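Local structure of carbonic anhydrase (3R1W) at residues Gly23-Val28 against Gly41-Val46; Ile35-Leu40 against His58-Ala63; Gly108-Ile113 against Phe167-Ala172. The protein probably catalyses the reversible hydration of carbon dioxide to bicarbonate, as a trimeric gamma-class carbonic anhydrase built on a left-handed parallel beta-helix. One frame throughout, in Å; residues are numbered along the deposited sequence.

Contact 1 of 3, residues Gly23-Val28 against Gly41-Val46; sequences GERVFV and GDDCSV
Gly23 opens a type II turn that runs to Val26 and lies over an equivalent turn, Gly41-Cys44, one coil further along. Gly23 CA sits 3.4 Å from Asp42 OD1, an approach that glycine allows. Next, Glu24 N donates to the same Asp42 OD1 at 2.7 Å, reaching it from above the carboxylate plane, while Glu24 O takes the N-H of Asp43 almost along its C=O axis (174°). Arg25, at the left-handed position of its turn (phi 60°), starts with CG beside its backbone N, runs alongside Asp43 and bends at chi3. It then grips that carboxylate side-on: NE to Asp43 OD1 at 2.9 Å and NH2 to Asp43 OD2 at 2.9 Å, with the two planes 49° apart. A water links Arg25 NH2 to Asp42 OD2, and Lys179 of helix 162-184 adds a second positive partner to Asp43 OD1, which would favour the ionised carboxylate. Val26 turns CG2 onto Gly41 O, 3.3 Å away. From Phe27 the chains pair as parallel strands: Phe27 N bonds to Cys44 O, and Phe27 O receives Val46 N at 2.8 Å. The Phe27 ring lies on the helix side, its edge near Ser45 CB, whereas Val28 and Val46 both face the interior beside Ile34. Turns stacked in register, each followed by a short parallel strand, are characteristic of the left-handed beta-helix of hexapeptide-repeat proteins.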
ATOM      1  N   GLY B  23       6.214  11.107 -22.221  1.00 12.15           N
ATOM      2  CA  GLY B  23       5.572  11.579 -23.438  1.00 11.15           C
ATOM      3  C   GLY B  23       4.852  12.899 -23.243  1.00 11.13           C
ATOM      4  O   GLY B  23       5.100  13.619 -22.280  1.00 14.69           O
ATOM      5  N   GLU B  24       3.949  13.214 -24.167  1.00 11.19           N
ATOM      6  CA  GLU B  24       3.212  14.466 -24.124  1.00 13.27           C
ATOM      7  C   GLU B  24       2.111  14.441 -23.074  1.00 10.29           C
ATOM      8  O   GLU B  24       1.393  13.451 -22.943  1.00 10.39           O
ATOM      9  CB  GLU B  24       2.576  14.745 -25.490  1.00 17.41           C
ATOM     10  CG  GLU B  24       3.552  14.738 -26.649  1.00 27.12           C
ATOM     11  CD  GLU B  24       4.504  15.910 -26.600  1.00 37.15           C
ATOM     12  OE1 GLU B  24       4.092  16.986 -26.114  1.00 40.74           O
ATOM     13  OE2 GLU B  24       5.664  15.752 -27.040  1.00 43.46           O
ATOM     14  N   ARG B  25       1.969  15.549 -22.353  1.00  9.39           N
ATOM     15  CA  ARG B  25       0.850  15.758 -21.431  1.00 11.86           C
ATOM     16  C   ARG B  25       0.789  14.712 -20.325  1.00 13.19           C
ATOM     17  O   ARG B  25      -0.284  14.387 -19.848  1.00  8.45           O
ATOM     18  CB  ARG B  25      -0.487  15.783 -22.191  1.00 13.24           C
ATOM     19  CG  ARG B  25      -0.485  16.664 -23.443  1.00 16.74           C
ATOM     20  CD  ARG B  25      -1.793  16.539 -24.239  1.00 13.37           C
ATOM     21  NE  ARG B  25      -1.959  15.195 -24.802  1.00  8.37           N
ATOM     22  CZ  ARG B  25      -1.448  14.787 -25.965  1.00 12.32           C
ATOM     23  NH1 ARG B  25      -0.755  15.628 -26.733  1.00 14.50           N
ATOM     24  NH2 ARG B  25      -1.647  13.537 -26.375  1.00  9.91           N
ATOM     25  N   VAL B  26       1.943  14.188 -19.921  1.00  8.61           N
ATOM     26  CA  VAL B  26       1.980  13.188 -18.864  1.00  7.56           C
ATOM     27  C   VAL B  26       1.846  13.896 -17.517  1.00  6.87           C
ATOM     28  O   VAL B  26       2.390  14.985 -17.330  1.00 10.57           O
ATOM     29  CB  VAL B  26       3.290  12.378 -18.910  1.00  7.89           C
ATOM     30  CG1 VAL B  26       3.471  11.558 -17.639  1.00  6.84           C
ATOM     31  CG2 VAL B  26       3.311  11.480 -20.148  1.00  7.48           C
ATOM     32  N   PHE B  27       1.081  13.312 -16.603  1.00  6.37           N
ATOM     33  CA  PHE B  27       0.985  13.858 -15.252  1.00  6.45           C
ATOM     34  C   PHE B  27       1.681  12.931 -14.278  1.00  8.08           C
ATOM     35  O   PHE B  27       1.373  11.744 -14.227  1.00  9.02           O
ATOM     36  CB  PHE B  27      -0.470  13.986 -14.820  1.00  4.41           C
ATOM     37  CG  PHE B  27      -0.654  14.295 -13.345  1.00  5.86           C
ATOM     38  CD1 PHE B  27      -0.326  15.543 -12.837  1.00  8.44           C
ATOM     39  CD2 PHE B  27      -1.145  13.332 -12.463  1.00  7.43           C
ATOM     40  CE1 PHE B  27      -0.494  15.831 -11.481  1.00  9.69           C
ATOM     41  CE2 PHE B  27      -1.336  13.628 -11.112  1.00 12.38           C
ATOM     42  CZ  PHE B  27      -1.005  14.871 -10.626  1.00 10.93           C
ATOM     43  N   VAL B  28       2.613  13.480 -13.509  1.00  8.23           N
ATOM     44  CA  VAL B  28       3.206  12.743 -12.391  1.00  4.78           C
ATOM     45  C   VAL B  28       2.987  13.571 -11.138  1.00  7.96           C
ATOM     46  O   VAL B  28       3.501  14.687 -11.038  1.00  6.65           O
ATOM     47  CB  VAL B  28       4.715  12.521 -12.600  1.00  4.83           C
ATOM     48  CG1 VAL B  28       5.308  11.763 -11.419  1.00  8.80           C
ATOM     49  CG2 VAL B  28       4.967  11.764 -13.901  1.00  7.43           C
ATOM     50  N   GLY B  41       4.138   6.692 -22.034  1.00 10.40           N
ATOM     51  CA  GLY B  41       3.541   7.225 -23.251  1.00  7.58           C
ATOM     52  C   GLY B  41       2.700   8.468 -23.031  1.00  9.78           C
ATOM     53  O   GLY B  41       2.440   8.877 -21.895  1.00  7.28           O
ATOM     54  N   ASP B  42       2.269   9.075 -24.135  1.00  9.18           N
ATOM     55  CA  ASP B  42       1.447  10.277 -24.072  1.00 10.42           C
ATOM     56  C   ASP B  42       0.217  10.064 -23.191  1.00  8.39           C
ATOM     57  O   ASP B  42      -0.410   9.003 -23.216  1.00  7.80           O
ATOM     58  CB  ASP B  42       0.987  10.694 -25.475  1.00 14.65           C
ATOM     59  CG  ASP B  42       2.135  11.095 -26.386  1.00 15.39           C
ATOM     60  OD1 ASP B  42       3.275  11.261 -25.897  1.00 11.67           O
ATOM     61  OD2 ASP B  42       1.887  11.252 -27.607  1.00 14.04           O
ATOM     62  N   ASP B  43      -0.120  11.082 -22.408  1.00  9.94           N
ATOM     63  CA  ASP B  43      -1.362  11.093 -21.637  1.00 11.90           C
ATOM     64  C   ASP B  43      -1.404  10.100 -20.473  1.00 10.30           C
ATOM     65  O   ASP B  43      -2.480   9.845 -19.926  1.00  9.88           O
ATOM     66  CB  ASP B  43      -2.591  10.888 -22.550  1.00 11.14           C
ATOM     67  CG  ASP B  43      -2.902  12.109 -23.405  1.00 12.88           C
ATOM     68  OD1 ASP B  43      -2.798  13.248 -22.896  1.00 10.39           O
ATOM     69  OD2 ASP B  43      -3.252  11.932 -24.596  1.00 13.05           O
ATOM     70  N   CYS B  44      -0.251   9.539 -20.099  1.00  7.33           N
ATOM     71  CA  CYS B  44      -0.197   8.681 -18.926  1.00  7.60           C
ATOM     72  C   CYS B  44      -0.343   9.538 -17.684  1.00  6.24           C
ATOM     73  O   CYS B  44      -0.162  10.751 -17.728  1.00  8.37           O
ATOM     74  CB  CYS B  44       1.119   7.920 -18.850  1.00 11.80           C
ATOM     75  SG  CYS B  44       1.177   6.462 -19.891  1.00 12.68           S
ATOM     76  N   SER B  45      -0.697   8.895 -16.580  1.00  4.26           N
ATOM     77  CA  SER B  45      -0.878   9.615 -15.329  1.00  5.76           C
ATOM     78  C   SER B  45      -0.405   8.746 -14.185  1.00  8.23           C
ATOM     79  O   SER B  45      -0.716   7.563 -14.122  1.00  7.60           O
ATOM     80  CB  SER B  45      -2.346   9.993 -15.136  1.00  8.61           C
ATOM     81  OG  SER B  45      -3.204   8.869 -15.160  1.00  7.54           O
ATOM     82  N   VAL B  46       0.365   9.346 -13.289  1.00  6.05           N
ATOM     83  CA  VAL B  46       0.885   8.635 -12.138  1.00  5.56           C
ATOM     84  C   VAL B  46       0.456   9.418 -10.915  1.00  3.62           C
ATOM     85  O   VAL B  46       0.779  10.592 -10.774  1.00  6.24           O
ATOM     86  CB  VAL B  46       2.408   8.504 -12.187  1.00  6.30           C
ATOM     87  CG1 VAL B  46       2.894   7.707 -10.980  1.00  7.43           C
ATOM     88  CG2 VAL B  46       2.843   7.811 -13.488  1.00  7.17           C
TER
HETATM   89  O   HOH W   1      -0.525  12.008 -28.560  1.00 12.45           O

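Contact 2 of 3, residues Ile35-Leu40 against His58-Ala63; sequences IGDVEL and HIRIGA
Strands 38-40 and 58-61 run side by side, 3° from parallel, as neighbouring rungs on one wall of the beta-helix, and their two faces differ sharply. The inner face is aliphatic and tight. Val38 lies alongside Ile59, and Leu40 alongside Ile61, each pair pointing the same way; Leu40 CD2 presses on Ile61 CD1 at 3.5 Å, closer than usual for two carbons. Ile52 closes over Val38 and Ile59 from the adjoining wall. Between the faces, Ile59 N bonds to Asp37 O, Glu39 N to Ile59 O, and Ile61 N to Glu39 O at 2.8 Å. The outer, more open face carries partly exposed charged side chains instead. Arg60 bends at chi2, which folds its guanidinium back over the strands toward Asp37. There Arg60 NH1 and NH2 both donate end-on to one oxygen, Asp37 OD1, NH2 at 3.0 Å, and the carboxylate is turned 55° from the guanidinium. Asp37 CG stands anti to its backbone N, where the chain rounds a corner. Glu39, extended beyond CG, stacks its carboxylate on one guanidinium face, the planes 6° apart and OE2 3.4 Å from Arg60 NE, with no N-H aimed at that oxygen. His58 CB sits against the opposite face, toward its rim. Arg60 NH1 also donates to Ile59 O at 2.9 Å, from above the carbonyl plane. One cation thus answers two carboxylates, by a two-nitrogen grip in the guanidinium plane, meeting OD1 from above the carboxylate plane, and by a stacked charge pair, which should favour the ionised form of both acids.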
ATOM      1  N   ILE B  35      11.859   6.264 -10.929  1.00  4.71           N
ATOM      2  CA  ILE B  35      13.317   6.137 -10.909  1.00  7.27           C
ATOM      3  C   ILE B  35      13.863   5.434 -12.145  1.00  9.26           C
ATOM      4  O   ILE B  35      13.477   4.309 -12.449  1.00  6.21           O
ATOM      5  CB  ILE B  35      13.802   5.369  -9.659  1.00  4.65           C
ATOM      6  CG1 ILE B  35      13.548   6.197  -8.391  1.00  6.35           C
ATOM      7  CG2 ILE B  35      15.304   5.018  -9.775  1.00  2.80           C
ATOM      8  CD1 ILE B  35      13.663   5.390  -7.087  1.00  9.64           C
ATOM      9  N   GLY B  36      14.769   6.106 -12.851  1.00  6.01           N
ATOM     10  CA  GLY B  36      15.616   5.419 -13.813  1.00  5.52           C
ATOM     11  C   GLY B  36      15.022   5.081 -15.163  1.00  9.96           C
ATOM     12  O   GLY B  36      14.522   5.958 -15.871  1.00  9.82           O
ATOM     13  N   ASP B  37      15.082   3.794 -15.504  1.00 10.01           N
ATOM     14  CA  ASP B  37      14.844   3.313 -16.858  1.00  8.69           C
ATOM     15  C   ASP B  37      13.351   3.074 -17.074  1.00  8.99           C
ATOM     16  O   ASP B  37      12.904   1.930 -17.194  1.00  9.78           O
ATOM     17  CB  ASP B  37      15.631   2.018 -17.081  1.00 14.26           C
ATOM     18  CG  ASP B  37      15.732   1.629 -18.549  1.00 19.60           C
ATOM     19  OD1 ASP B  37      15.155   2.328 -19.412  1.00 15.45           O
ATOM     20  OD2 ASP B  37      16.397   0.608 -18.832  1.00 17.60           O
ATOM     21  N   VAL B  38      12.591   4.167 -17.090  1.00  8.08           N
ATOM     22  CA  VAL B  38      11.138   4.112 -17.196  1.00  8.46           C
ATOM     23  C   VAL B  38      10.701   5.002 -18.348  1.00  8.31           C
ATOM     24  O   VAL B  38      11.152   6.139 -18.462  1.00  8.88           O
ATOM     25  CB  VAL B  38      10.454   4.658 -15.913  1.00  7.33           C
ATOM     26  CG1 VAL B  38       8.921   4.701 -16.094  1.00  7.05           C
ATOM     27  CG2 VAL B  38      10.842   3.835 -14.689  1.00  8.21           C
ATOM     28  N   GLU B  39       9.796   4.501 -19.183  1.00 11.05           N
ATOM     29  CA  GLU B  39       9.223   5.314 -20.243  1.00  8.94           C
ATOM     30  C   GLU B  39       7.708   5.318 -20.101  1.00  8.38           C
ATOM     31  O   GLU B  39       7.104   4.276 -19.868  1.00 11.54           O
ATOM     32  CB  GLU B  39       9.605   4.766 -21.623  1.00 11.43           C
ATOM     33  CG  GLU B  39      11.104   4.706 -21.859  1.00 19.02           C
ATOM     34  CD  GLU B  39      11.470   4.338 -23.288  1.00 30.38           C
ATOM     35  OE1 GLU B  39      10.558   4.234 -24.143  1.00 21.17           O
ATOM     36  OE2 GLU B  39      12.678   4.151 -23.550  1.00 33.01           O
ATOM     37  N   LEU B  40       7.114   6.500 -20.215  1.00 11.74           N
ATOM     38  CA  LEU B  40       5.661   6.644 -20.151  1.00  7.95           C
ATOM     39  C   LEU B  40       5.160   7.290 -21.433  1.00  9.34           C
ATOM     40  O   LEU B  40       5.675   8.324 -21.852  1.00 10.69           O
ATOM     41  CB  LEU B  40       5.249   7.519 -18.958  1.00  8.02           C
ATOM     42  CG  LEU B  40       5.777   7.122 -17.579  1.00 15.43           C
ATOM     43  CD1 LEU B  40       5.318   8.125 -16.530  1.00 22.76           C
ATOM     44  CD2 LEU B  40       5.301   5.741 -17.227  1.00 18.61           C
ATOM     45  N   HIS B  58      14.294  -2.617 -17.227  1.00  9.16           N
ATOM     46  CA  HIS B  58      13.493  -1.581 -17.876  1.00 13.42           C
ATOM     47  C   HIS B  58      11.985  -1.696 -17.605  1.00  8.44           C
ATOM     48  O   HIS B  58      11.452  -2.787 -17.395  1.00  8.73           O
ATOM     49  CB  HIS B  58      13.792  -1.483 -19.387  1.00 13.51           C
ATOM     50  CG  HIS B  58      13.473  -2.722 -20.170  1.00 17.06           C
ATOM     51  ND1 HIS B  58      14.423  -3.672 -20.484  1.00 15.02           N
ATOM     52  CD2 HIS B  58      12.320  -3.143 -20.744  1.00 16.64           C
ATOM     53  CE1 HIS B  58      13.864  -4.639 -21.188  1.00 14.82           C
ATOM     54  NE2 HIS B  58      12.589  -4.336 -21.374  1.00 14.61           N
ATOM     55  N   ILE B  59      11.326  -0.544 -17.584  1.00  6.96           N
ATOM     56  CA  ILE B  59       9.874  -0.451 -17.446  1.00  3.81           C
ATOM     57  C   ILE B  59       9.356   0.415 -18.599  1.00  7.45           C
ATOM     58  O   ILE B  59       9.820   1.533 -18.797  1.00  8.96           O
ATOM     59  CB  ILE B  59       9.489   0.212 -16.103  1.00  6.59           C
ATOM     60  CG1 ILE B  59      10.074  -0.585 -14.931  1.00  5.77           C
ATOM     61  CG2 ILE B  59       7.964   0.308 -15.972  1.00  9.72           C
ATOM     62  CD1 ILE B  59       9.811   0.040 -13.563  1.00  4.42           C
ATOM     63  N   ARG B  60       8.382  -0.103 -19.346  1.00 11.95           N
ATOM     64  CA  ARG B  60       7.837   0.602 -20.497  1.00 11.93           C
ATOM     65  C   ARG B  60       6.326   0.646 -20.364  1.00  7.12           C
ATOM     66  O   ARG B  60       5.693  -0.385 -20.146  1.00 12.33           O
ATOM     67  CB  ARG B  60       8.225  -0.124 -21.791  1.00 11.04           C
ATOM     68  CG  ARG B  60       9.733  -0.231 -22.008  1.00 11.75           C
ATOM     69  CD  ARG B  60      10.321   1.140 -22.317  1.00 12.81           C
ATOM     70  NE  ARG B  60      11.765   1.077 -22.530  1.00 18.53           N
ATOM     71  CZ  ARG B  60      12.680   1.338 -21.599  1.00 23.48           C
ATOM     72  NH1 ARG B  60      12.311   1.690 -20.363  1.00 13.34           N
ATOM     73  NH2 ARG B  60      13.971   1.250 -21.908  1.00 16.91           N
ATOM     74  N   ILE B  61       5.756   1.841 -20.454  1.00 10.05           N
ATOM     75  CA  ILE B  61       4.310   1.998 -20.335  1.00  8.87           C
ATOM     76  C   ILE B  61       3.782   2.769 -21.537  1.00 10.29           C
ATOM     77  O   ILE B  61       4.357   3.781 -21.940  1.00 12.48           O
ATOM     78  CB  ILE B  61       3.935   2.718 -19.016  1.00  8.75           C
ATOM     79  CG1 ILE B  61       4.507   1.936 -17.821  1.00  9.13           C
ATOM     80  CG2 ILE B  61       2.422   2.898 -18.905  1.00 10.38           C
ATOM     81  CD1 ILE B  61       4.222   2.547 -16.451  1.00 11.48           C
ATOM     82  N   GLY B  62       2.685   2.291 -22.116  1.00  9.50           N
ATOM     83  CA  GLY B  62       2.139   2.915 -23.311  1.00 11.54           C
ATOM     84  C   GLY B  62       1.366   4.194 -23.053  1.00 15.10           C
ATOM     85  O   GLY B  62       1.599   4.882 -22.064  1.00 15.92           O
ATOM     86  N   ALA B  63       0.428   4.504 -23.947  1.00 11.93           N
ATOM     87  CA  ALA B  63      -0.329   5.753 -23.888  1.00  9.86           C
ATOM     88  C   ALA B  63      -1.649   5.638 -23.132  1.00  6.77           C
ATOM     89  O   ALA B  63      -2.285   4.586 -23.138  1.00 11.70           O
ATOM     90  CB  ALA B  63      -0.595   6.265 -25.315  1.00 11.37           C
TER

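Contact 3 of 3, residues Gly108-Ile113 against Phe167-Ala172; sequences GNRVLI and FFTYGA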
ATOM      1  N   GLY B 108      -1.065  -6.095 -21.838  1.00 13.32           N
ATOM      2  CA  GLY B 108      -1.403  -5.606 -23.165  1.00 13.70           C
ATOM      3  C   GLY B 108      -2.146  -4.282 -23.168  1.00 12.57           C
ATOM      4  O   GLY B 108      -1.945  -3.449 -22.283  1.00 12.58           O
ATOM      5  N   ASN B 109      -3.012  -4.092 -24.164  1.00 11.03           N
ATOM      6  CA  ASN B 109      -3.795  -2.866 -24.290  1.00 11.58           C
ATOM      7  C   ASN B 109      -5.229  -3.041 -23.806  1.00 12.69           C
ATOM      8  O   ASN B 109      -5.799  -4.122 -23.921  1.00 12.08           O
ATOM      9  CB  ASN B 109      -3.832  -2.406 -25.751  1.00  9.41           C
ATOM     10  CG  ASN B 109      -2.457  -2.292 -26.369  1.00 17.96           C
ATOM     11  OD1 ASN B 109      -1.528  -1.754 -25.764  1.00 13.43           O
ATOM     12  ND2 ASN B 109      -2.319  -2.796 -27.590  1.00 20.46           N
ATOM     13  N   ARG B 110      -5.812  -1.959 -23.294  1.00 10.34           N
ATOM     14  CA  ARG B 110      -7.216  -1.940 -22.885  1.00 12.55           C
ATOM     15  C   ARG B 110      -7.454  -2.999 -21.812  1.00 13.60           C
ATOM     16  O   ARG B 110      -8.112  -4.012 -22.038  1.00 14.57           O
ATOM     17  CB  ARG B 110      -8.141  -2.119 -24.101  1.00 12.12           C
ATOM     18  CG  ARG B 110      -8.025  -0.980 -25.100  1.00 12.14           C
ATOM     19  CD  ARG B 110      -8.982  -1.149 -26.283  1.00 12.30           C
ATOM     20  NE  ARG B 110      -8.725  -2.386 -27.013  1.00 15.66           N
ATOM     21  CZ  ARG B 110      -7.756  -2.556 -27.908  1.00 26.08           C
ATOM     22  NH1 ARG B 110      -6.925  -1.563 -28.201  1.00 26.44           N
ATOM     23  NH2 ARG B 110      -7.613  -3.731 -28.513  1.00 31.70           N
ATOM     24  N   VAL B 111      -6.867  -2.758 -20.646  1.00 10.26           N
ATOM     25  CA  VAL B 111      -6.869  -3.718 -19.553  1.00  8.41           C
ATOM     26  C   VAL B 111      -7.234  -2.991 -18.258  1.00  7.72           C
ATOM     27  O   VAL B 111      -6.785  -1.864 -18.028  1.00  9.89           O
ATOM     28  CB  VAL B 111      -5.477  -4.382 -19.409  1.00 10.99           C
ATOM     29  CG1 VAL B 111      -5.402  -5.228 -18.157  1.00 10.07           C
ATOM     30  CG2 VAL B 111      -5.158  -5.230 -20.650  1.00 15.86           C
ATOM     31  N   LEU B 112      -8.065  -3.631 -17.437  1.00  7.17           N
ATOM     32  CA  LEU B 112      -8.427  -3.122 -16.121  1.00  9.41           C
ATOM     33  C   LEU B 112      -7.723  -3.950 -15.066  1.00 13.68           C
ATOM     34  O   LEU B 112      -8.004  -5.139 -14.926  1.00 15.22           O
ATOM     35  CB  LEU B 112      -9.934  -3.258 -15.904  1.00 13.47           C
ATOM     36  CG  LEU B 112     -10.812  -2.033 -15.682  1.00 26.96           C
ATOM     37  CD1 LEU B 112     -12.234  -2.488 -15.363  1.00 17.39           C
ATOM     38  CD2 LEU B 112     -10.265  -1.165 -14.559  1.00 25.32           C
ATOM     39  N   ILE B 113      -6.817  -3.334 -14.317  1.00 10.15           N
ATOM     40  CA  ILE B 113      -6.195  -4.023 -13.191  1.00 10.80           C
ATOM     41  C   ILE B 113      -6.816  -3.485 -11.903  1.00 14.86           C
ATOM     42  O   ILE B 113      -6.633  -2.324 -11.565  1.00 11.91           O
ATOM     43  CB  ILE B 113      -4.662  -3.859 -13.201  1.00  9.67           C
ATOM     44  CG1 ILE B 113      -4.071  -4.593 -14.413  1.00 15.10           C
ATOM     45  CG2 ILE B 113      -4.042  -4.419 -11.915  1.00 11.85           C
ATOM     46  CD1 ILE B 113      -2.814  -3.992 -14.912  1.00 22.06           C
ATOM     47  N   PHE B 167     -15.791  -0.124 -21.702  1.00  8.01           N
ATOM     48  CA  PHE B 167     -15.304   0.605 -20.530  1.00 10.14           C
ATOM     49  C   PHE B 167     -13.787   0.779 -20.507  1.00 10.63           C
ATOM     50  O   PHE B 167     -13.288   1.735 -19.922  1.00 11.61           O
ATOM     51  CB  PHE B 167     -15.780  -0.035 -19.222  1.00  9.25           C
ATOM     52  CG  PHE B 167     -15.385   0.738 -17.995  1.00  6.51           C
ATOM     53  CD1 PHE B 167     -16.123   1.843 -17.583  1.00  8.82           C
ATOM     54  CD2 PHE B 167     -14.259   0.373 -17.263  1.00  9.02           C
ATOM     55  CE1 PHE B 167     -15.762   2.561 -16.453  1.00 10.17           C
ATOM     56  CE2 PHE B 167     -13.889   1.088 -16.128  1.00 16.34           C
ATOM     57  CZ  PHE B 167     -14.644   2.190 -15.726  1.00 14.96           C
ATOM     58  N   PHE B 168     -13.046  -0.136 -21.128  1.00 11.17           N
ATOM     59  CA  PHE B 168     -11.589  -0.001 -21.126  1.00  9.94           C
ATOM     60  C   PHE B 168     -11.203   1.385 -21.649  1.00 10.61           C
ATOM     61  O   PHE B 168     -10.383   2.084 -21.054  1.00 10.03           O
ATOM     62  CB  PHE B 168     -10.919  -1.065 -21.998  1.00  9.26           C
ATOM     63  CG  PHE B 168     -11.096  -2.477 -21.501  1.00  7.36           C
ATOM     64  CD1 PHE B 168     -10.657  -2.848 -20.240  1.00  8.87           C
ATOM     65  CD2 PHE B 168     -11.662  -3.446 -22.323  1.00  9.64           C
ATOM     66  CE1 PHE B 168     -10.813  -4.151 -19.787  1.00 10.09           C
ATOM     67  CE2 PHE B 168     -11.819  -4.747 -21.883  1.00 11.21           C
ATOM     68  CZ  PHE B 168     -11.387  -5.106 -20.614  1.00 10.56           C
ATOM     69  N   THR B 169     -11.794   1.765 -22.777  1.00 10.26           N
ATOM     70  CA  THR B 169     -11.479   3.027 -23.427  1.00  8.46           C
ATOM     71  C   THR B 169     -12.177   4.188 -22.737  1.00  7.23           C
ATOM     72  O   THR B 169     -11.594   5.250 -22.566  1.00  9.53           O
ATOM     73  CB  THR B 169     -11.891   2.995 -24.916  1.00 17.05           C
ATOM     74  OG1 THR B 169     -11.012   2.112 -25.621  1.00 25.88           O
ATOM     75  CG2 THR B 169     -11.801   4.374 -25.522  1.00 21.70           C
ATOM     76  N   TYR B 170     -13.431   3.991 -22.335  1.00  8.93           N
ATOM     77  CA  TYR B 170     -14.118   5.040 -21.580  1.00  5.37           C
ATOM     78  C   TYR B 170     -13.385   5.400 -20.278  1.00  7.61           C
ATOM     79  O   TYR B 170     -13.168   6.577 -19.982  1.00  8.19           O
ATOM     80  CB  TYR B 170     -15.565   4.666 -21.236  1.00  9.32           C
ATOM     81  CG  TYR B 170     -16.156   5.692 -20.290  1.00  8.06           C
ATOM     82  CD1 TYR B 170     -16.668   6.885 -20.774  1.00 11.37           C
ATOM     83  CD2 TYR B 170     -16.130   5.500 -18.908  1.00  9.25           C
ATOM     84  CE1 TYR B 170     -17.171   7.839 -19.924  1.00 12.48           C
ATOM     85  CE2 TYR B 170     -16.636   6.442 -18.056  1.00 12.10           C
ATOM     86  CZ  TYR B 170     -17.157   7.615 -18.568  1.00 15.34           C
ATOM     87  OH  TYR B 170     -17.658   8.574 -17.716  1.00 14.52           O
ATOM     88  N   GLY B 171     -13.045   4.380 -19.493  1.00 11.26           N
ATOM     89  CA  GLY B 171     -12.421   4.586 -18.194  1.00 10.84           C
ATOM     90  C   GLY B 171     -11.054   5.223 -18.332  1.00  8.89           C
ATOM     91  O   GLY B 171     -10.710   6.165 -17.609  1.00  6.87           O
ATOM     92  N   ALA B 172     -10.261   4.703 -19.265  1.00  7.02           N
ATOM     93  CA  ALA B 172      -8.953   5.285 -19.542  1.00 11.67           C
ATOM     94  C   ALA B 172      -9.100   6.739 -19.980  1.00 13.00           C
ATOM     95  O   ALA B 172      -8.322   7.599 -19.572  1.00 11.56           O
ATOM     96  CB  ALA B 172      -8.210   4.466 -20.595  1.00  9.29           C
TER
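A rung of the left-handed beta-helix meets the long C-terminal helix 162-184 here, strand 111-113 and helix segment 167-172 running at 66° to each other with axes 8.5 Å apart. No hydrogen bond crosses the contact; two phenylalanines carry it, packing on the Arg110 backbone and on the side chains of Arg110 and Leu112. The CB of Phe168 leaves its helix toward the rung, with CG anti to the carbonyl carbon (chi1 -65°). Near the helix, Phe168 CB touches Arg110 CB at 3.6 Å, while further out on the ring Phe168 CE1 comes within 4.1 Å of Leu112 CB. Phe167 leaves the helix differently, with CG anti to the backbone N (chi1 -176°), so that its ring comes to lie beside Leu112. The two side chains cross at about a right angle, Leu112 CD1 lying 4.0 Å from Phe167 CD2. One face of the Phe167 ring is packed by Gly171 CA, one helical turn on; Tyr81 of the third subunit meets Phe167 edge-to-face. Arg110 runs alongside Thr169 with its CD near OG1, then bends at chi3 and gives its NE to a salt bridge with Glu128. Ile130 of the next rung adjoins both Leu112 and Phe168. The Arg110 carbonyl lies nearly flat against the Phe168 ring, its O over the ring centre, 3.3 Å from Phe168 CD1.

In the fold
From the N terminus, contact 1 closes the first loop: one full coil of the beta-helix brings 41-46 beside 23-28. Contact 2 opens within that loop, at 35-40, and closes beyond it at 58-63, so the two cross along the chain. They also touch, Gly23 N meeting Leu40 O and Gly41 N meeting Ile61 O, which joins successive coils around a corner between two walls. Contact 3 follows in series, its centre about 16 Å from that of contact 1 and about 18 Å from that of contact 2. It closes a much longer loop, returning helix 162-184 to the wall that also holds strands 27-28 and 45-46.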